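Local atomic coordinates of MlnD (Bacillus methylotrophicus, PDB entry 5IL5), a protein that is a polyketide synthase of macrolactin biosynthesis, represented here by its dehydratase domain, which probably removes water from carrier-bound beta-hydroxyacyl intermediates. Residues A[59-64]-A[233-238]; A[172-177]-A[225-230]. All blocks are in the same frame, centred on the assembly; numbering follows the deposited sequence.

Contact 1. Residues A[59-64]-A[233-238]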
loop_
_atom_site.group_PDB
_atom_site.type_symbol
_atom_site.label_atom_id
_atom_site.label_comp_id
_atom_site.label_asym_id
_atom_site.label_seq_id
_atom_site.Cartn_x
_atom_site.Cartn_y
_atom_site.Cartn_z
ATOM N N ILE A 59 21.460 19.112 -0.233
ATOM C CA ILE A 59 22.882 19.395 -0.091
ATOM C C ILE A 59 23.446 19.665 -1.478
ATOM O O ILE A 59 22.839 19.334 -2.498
ATOM C CB ILE A 59 23.673 18.253 0.595
ATOM C CG1 ILE A 59 23.604 16.950 -0.206
ATOM C CG2 ILE A 59 23.152 18.009 2.001
ATOM C CD1 ILE A 59 24.674 15.936 0.197
ATOM N N LYS A 60 24.622 20.286 -1.499
ATOM C CA LYS A 60 25.382 20.505 -2.721
ATOM C C LYS A 60 26.824 20.096 -2.474
ATOM O O LYS A 60 27.347 20.285 -1.372
ATOM C CB LYS A 60 25.336 21.970 -3.160
ATOM C CG LYS A 60 23.957 22.609 -3.100
ATOM C CD LYS A 60 24.012 24.084 -3.494
ATOM C CE LYS A 60 22.624 24.709 -3.550
ATOM N NZ LYS A 60 22.649 26.141 -3.946
ATOM N N THR A 61 27.456 19.505 -3.483
ATOM C CA THR A 61 28.873 19.185 -3.418
ATOM C C THR A 61 29.579 19.752 -4.637
ATOM O O THR A 61 28.955 20.087 -5.645
ATOM C CB THR A 61 29.125 17.676 -3.331
ATOM O OG1 THR A 61 28.711 17.043 -4.544
ATOM C CG2 THR A 61 28.374 17.092 -2.155
ATOM N N LYS A 62 30.899 19.885 -4.520
ATOM C CA LYS A 62 31.703 20.339 -5.647
ATOM C C LYS A 62 31.669 19.364 -6.818
ATOM O O LYS A 62 32.058 19.741 -7.929
ATOM C CB LYS A 62 33.141 20.568 -5.184
ATOM C CG LYS A 62 33.804 19.335 -4.594
ATOM C CD LYS A 62 35.177 19.655 -4.020
ATOM C CE LYS A 62 35.734 18.480 -3.230
ATOM N NZ LYS A 62 37.153 18.693 -2.819
ATOM N N TYR A 63 31.213 18.128 -6.603
ATOM C CA TYR A 63 31.147 17.148 -7.679
ATOM C C TYR A 63 29.896 17.279 -8.538
ATOM O O TYR A 63 29.844 16.677 -9.616
ATOM C CB TYR A 63 31.200 15.730 -7.111
ATOM C CG TYR A 63 32.433 15.423 -6.299
ATOM C CD1 TYR A 63 33.662 15.225 -6.914
ATOM C CD2 TYR A 63 32.370 15.328 -4.917
ATOM C CE1 TYR A 63 34.788 14.938 -6.176
ATOM C CE2 TYR A 63 33.492 15.045 -4.176
ATOM C CZ TYR A 63 34.697 14.849 -4.806
ATOM O OH TYR A 63 35.812 14.567 -4.055
ATOM N N GLN A 64 28.896 18.044 -8.104
ATOM C CA GLN A 64 27.592 18.049 -8.749
ATOM C C GLN A 64 27.120 19.475 -8.984
ATOM O O GLN A 64 27.197 20.315 -8.081
ATOM C CB GLN A 64 26.576 17.299 -7.879
ATOM C CG GLN A 64 26.849 15.803 -7.753
ATOM C CD GLN A 64 26.699 15.070 -9.073
ATOM O OE1 GLN A 64 25.870 15.441 -9.918
ATOM N NE2 GLN A 64 27.505 14.025 -9.264
ATOM N N ALA A 233 37.505 13.428 2.121
ATOM C CA ALA A 233 36.087 13.173 1.967
ATOM C C ALA A 233 35.784 12.942 0.498
ATOM O O ALA A 233 36.209 13.718 -0.365
ATOM C CB ALA A 233 35.279 14.356 2.499
ATOM N N GLY A 234 35.059 11.865 0.216
ATOM C CA GLY A 234 34.556 11.584 -1.107
ATOM C C GLY A 234 33.188 12.157 -1.363
ATOM O O GLY A 234 32.637 11.987 -2.456
ATOM N N GLU A 235 32.617 12.838 -0.367
ATOM C CA GLU A 235 31.278 13.405 -0.462
ATOM C C GLU A 235 30.297 12.378 -1.024
ATOM O O GLU A 235 29.384 12.710 -1.784
ATOM C CB GLU A 235 31.281 14.687 -1.302
ATOM C CG GLU A 235 31.408 15.968 -0.478
ATOM C CD GLU A 235 32.855 16.341 -0.189
ATOM O OE1 GLU A 235 33.652 16.439 -1.149
ATOM O OE2 GLU A 235 33.203 16.519 0.998
ATOM N N LEU A 236 30.508 11.114 -0.658
ATOM C CA LEU A 236 29.549 10.038 -0.868
ATOM C C LEU A 236 30.003 8.868 -0.003
ATOM O O LEU A 236 31.095 8.332 -0.232
ATOM C CB LEU A 236 29.473 9.620 -2.337
ATOM C CG LEU A 236 28.582 8.401 -2.595
ATOM C CD1 LEU A 236 27.715 8.668 -3.809
ATOM C CD2 LEU A 236 29.395 7.125 -2.786
ATOM N N PRO A 237 29.224 8.438 0.992
ATOM C CA PRO A 237 29.698 7.333 1.834
ATOM C C PRO A 237 29.400 5.995 1.187
ATOM O O PRO A 237 28.294 5.459 1.302
ATOM C CB PRO A 237 28.940 7.532 3.155
ATOM C CG PRO A 237 27.845 8.530 2.872
ATOM C CD PRO A 237 27.910 8.940 1.433
ATOM N N GLU A 238 30.416 5.444 0.521
ATOM C CA GLU A 238 30.234 4.241 -0.283
ATOM C C GLU A 238 29.711 3.082 0.555
ATOM O O GLU A 238 28.838 2.333 0.105
ATOM C CB GLU A 238 31.556 3.880 -0.967
ATOM C CG GLU A 238 31.439 2.916 -2.150
ATOM C CD GLU A 238 32.660 2.950 -3.057
ATOM O OE1 GLU A 238 33.737 3.406 -2.605
ATOM O OE2 GLU A 238 32.535 2.522 -4.225
#
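A type I beta turn, Thr61 to Gln64, meets the loop 233-238 where the two hotdog halves of the dehydratase domain come together. The turn follows strand 59-61 of the N-terminal half. The loop leads from helix 215-229 to strand 239-245 in the C-terminal half. Gln64 N closes the turn by a hydrogen bond to Thr61 O (3.2 Å). Thr61 OG1 sits between its own backbone N and carbonyl carbon (chi1 66°). There it accepts a weak hydrogen bond from Tyr63 N. This rotation also sends CG2 toward the loop, where Thr61 CG2 packs on Glu235 CG at 3.6 Å.

Glu235 carries most of the loop's share. Its chain bends at chi2 (86°), which brings OE1 back to the Tyr63 ring. Glu235 CB lies at the edge of that ring, in its plane, 3.6 Å from Tyr63 CE2. Further along, Glu235 OE1 is 3.3 Å from the same Tyr63 CE2. The carboxylate is tilted 26° from the ring. Lys62 CG covers one face of the Tyr63 ring, 4.2 Å above its centre. The extended Lys62 chain then crosses Glu235 at about a right angle. Lys62 NZ stays 4.5 Å from Glu235 OE1, too far for a salt bridge, so the attraction is probably modest. No hydrogen bond joins the segments. Tyr63 OH ends 3.8 Å from Ala233 O.

Strand 59-61 pairs antiparallel with strand 179-181 of the C-terminal half, and Ile59 also makes a backbone hydrogen bond with Met68. On the loop side, Leu236 and Pro237 pack on Phe71. The contact thus lies between the two hotdogs of the double-hotdog fold, the fold of polyketide synthase dehydratases.

Contact 2. Residues A[172-177]-A[225-230]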
loop_
_atom_site.group_PDB
_atom_site.type_symbol
_atom_site.label_atom_id
_atom_site.label_comp_id
_atom_site.label_asym_id
_atom_site.label_seq_id
_atom_site.Cartn_x
_atom_site.Cartn_y
_atom_site.Cartn_z
ATOM N N GLN A 172 31.436 27.288 7.082
ATOM C CA GLN A 172 32.347 27.877 6.108
ATOM C C GLN A 172 33.471 26.911 5.756
ATOM O O GLN A 172 33.912 26.863 4.604
ATOM C CB GLN A 172 32.920 29.193 6.648
ATOM C CG GLN A 172 31.956 30.376 6.581
ATOM C CD GLN A 172 32.295 31.482 7.568
ATOM O OE1 GLN A 172 31.440 32.305 7.899
ATOM N NE2 GLN A 172 33.545 31.522 8.028
ATOM N N ARG A 173 33.934 26.124 6.727
ATOM C CA ARG A 173 35.019 25.182 6.469
ATOM C C ARG A 173 34.534 23.985 5.664
ATOM O O ARG A 173 35.226 23.526 4.749
ATOM C CB ARG A 173 35.635 24.739 7.792
ATOM C CG ARG A 173 36.428 25.841 8.447
ATOM C CD ARG A 173 36.565 25.654 9.936
ATOM N NE ARG A 173 37.111 26.864 10.536
ATOM C CZ ARG A 173 37.755 26.903 11.693
ATOM N NH1 ARG A 173 37.954 25.790 12.384
ATOM N NH2 ARG A 173 38.223 28.060 12.150
ATOM N N LEU A 174 33.360 23.452 5.998
ATOM C CA LEU A 174 32.784 22.388 5.183
ATOM C C LEU A 174 32.571 22.866 3.754
ATOM O O LEU A 174 32.757 22.102 2.800
ATOM C CB LEU A 174 31.470 21.906 5.801
ATOM C CG LEU A 174 31.583 21.136 7.120
ATOM C CD1 LEU A 174 30.204 20.718 7.565
ATOM C CD2 LEU A 174 32.480 19.912 6.990
ATOM N N ALA A 175 32.170 24.129 3.591
ATOM C CA ALA A 175 32.054 24.700 2.256
ATOM C C ALA A 175 33.399 24.688 1.543
ATOM O O ALA A 175 33.479 24.351 0.356
ATOM C CB ALA A 175 31.496 26.121 2.348
ATOM N N GLU A 176 34.472 25.042 2.255
ATOM C CA GLU A 176 35.804 25.013 1.660
ATOM C C GLU A 176 36.264 23.592 1.348
ATOM O O GLU A 176 37.178 23.414 0.536
ATOM C CB GLU A 176 36.813 25.701 2.585
ATOM C CG GLU A 176 36.560 27.185 2.786
ATOM C CD GLU A 176 37.423 27.782 3.874
ATOM O OE1 GLU A 176 38.123 27.017 4.561
ATOM O OE2 GLU A 176 37.403 29.017 4.051
ATOM N N PHE A 177 35.668 22.583 1.986
ATOM C CA PHE A 177 35.892 21.194 1.613
ATOM C C PHE A 177 34.965 20.731 0.495
ATOM O O PHE A 177 35.121 19.610 -0.001
ATOM C CB PHE A 177 35.711 20.287 2.839
ATOM C CG PHE A 177 36.730 20.514 3.928
ATOM C CD1 PHE A 177 38.032 20.871 3.619
ATOM C CD2 PHE A 177 36.379 20.372 5.260
ATOM C CE1 PHE A 177 38.965 21.082 4.615
ATOM C CE2 PHE A 177 37.310 20.581 6.262
ATOM C CZ PHE A 177 38.604 20.937 5.938
ATOM N N VAL A 225 31.880 13.737 9.966
ATOM C CA VAL A 225 32.820 12.921 9.207
ATOM C C VAL A 225 33.545 13.762 8.165
ATOM O O VAL A 225 34.766 13.645 7.993
ATOM C CB VAL A 225 32.080 11.734 8.568
ATOM C CG1 VAL A 225 33.029 10.877 7.745
ATOM C CG2 VAL A 225 31.404 10.902 9.651
ATOM N N ILE A 226 32.814 14.617 7.449
ATOM C CA ILE A 226 33.447 15.448 6.430
ATOM C C ILE A 226 34.488 16.356 7.064
ATOM O O ILE A 226 35.510 16.685 6.448
ATOM C CB ILE A 226 32.388 16.290 5.698
ATOM C CG1 ILE A 226 31.339 15.431 5.008
ATOM C CG2 ILE A 226 33.044 17.194 4.662
ATOM C CD1 ILE A 226 30.110 16.229 4.714
ATOM N N TYR A 227 34.243 16.774 8.304
ATOM C CA TYR A 227 35.165 17.675 8.979
ATOM C C TYR A 227 36.466 16.964 9.330
ATOM O O TYR A 227 37.558 17.508 9.128
ATOM C CB TYR A 227 34.495 18.253 10.225
ATOM C CG TYR A 227 35.252 19.414 10.804
ATOM C CD1 TYR A 227 34.995 20.712 10.384
ATOM C CD2 TYR A 227 36.242 19.215 11.753
ATOM C CE1 TYR A 227 35.696 21.777 10.899
ATOM C CE2 TYR A 227 36.947 20.273 12.274
ATOM C CZ TYR A 227 36.672 21.551 11.844
ATOM O OH TYR A 227 37.377 22.607 12.367
ATOM N N LEU A 228 36.367 15.747 9.863
ATOM C CA LEU A 228 37.556 14.944 10.122
ATOM C C LEU A 228 38.238 14.533 8.829
ATOM O O LEU A 228 39.462 14.639 8.705
ATOM C CB LEU A 228 37.203 13.697 10.922
ATOM C CG LEU A 228 36.864 13.865 12.403
ATOM C CD1 LEU A 228 36.797 12.475 13.015
ATOM C CD2 LEU A 228 37.832 14.774 13.154
ATOM N N ALA A 229 37.459 14.085 7.843
ATOM C CA ALA A 229 38.045 13.573 6.611
ATOM C C ALA A 229 38.614 14.700 5.753
ATOM O O ALA A 229 39.692 14.554 5.161
ATOM C CB ALA A 229 36.985 12.786 5.842
ATOM N N GLY A 230 37.919 15.826 5.680
ATOM C CA GLY A 230 38.421 16.963 4.918
ATOM C C GLY A 230 38.552 16.643 3.440
ATOM O O GLY A 230 37.603 16.174 2.803
#
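The Phe177 ring has backbone on both faces. Gly230 CA stands 3.8 Å above the centre of one face, in a CH-pi contact 4° off the ring normal. On the opposite face Arg173 O lies 3.3 Å above the plane, offset toward the rim. The edge of the Tyr227 ring receives Leu174 CD2 and Arg173 CD.

Two helices of the C-terminal hotdog cross here. The axes of the short helical segments 172-176 and 225-229 come within 10.0 Å, at 62°. Helix 215-229 is the central hotdog helix, and its Val225 and Ala229 touch strand 266-272. Gly230 leaves the helix with positive phi, and with no side chain its CA meets the Phe177 face directly.

Leu174 reaches across with one branch: Leu174 CD2 touches Ile226 CG2 at 3.6 Å, and the two side chains cross at about a right angle. The same methyl group lies 4.2 Å from Tyr227 CB. The Tyr227 ring also meets that of Phe170. Arg173 runs alongside Tyr227, with guanidinium and ring nearly coplanar. Arg173 NH1 donates in the guanidinium plane to Tyr227 OH, at 3.2 Å and somewhat bent (147° at the hydrogen).

Overall arrangement
The centres of contacts 1 and 2 are about 11 Å apart, on the same side of the chain's centre. Along the chain the order is 59-64, 172-177, 225-230, 233-238, so both segments of contact 2 fall between those of contact 1. The two contacts are close along the chain as well. Strand 179-181 soon follows 172-177 and pairs with 59-61, while 233-238 follows helix 215-229 after a few residues. They also touch: Glu235 OE2 packs on Ile226 CG2, and Lys62 CE lies near Phe177 O. Contact 2 joins two helices within the C-terminal hotdog. Contact 1 joins the N-terminal and C-terminal hotdogs of the one dehydratase domain.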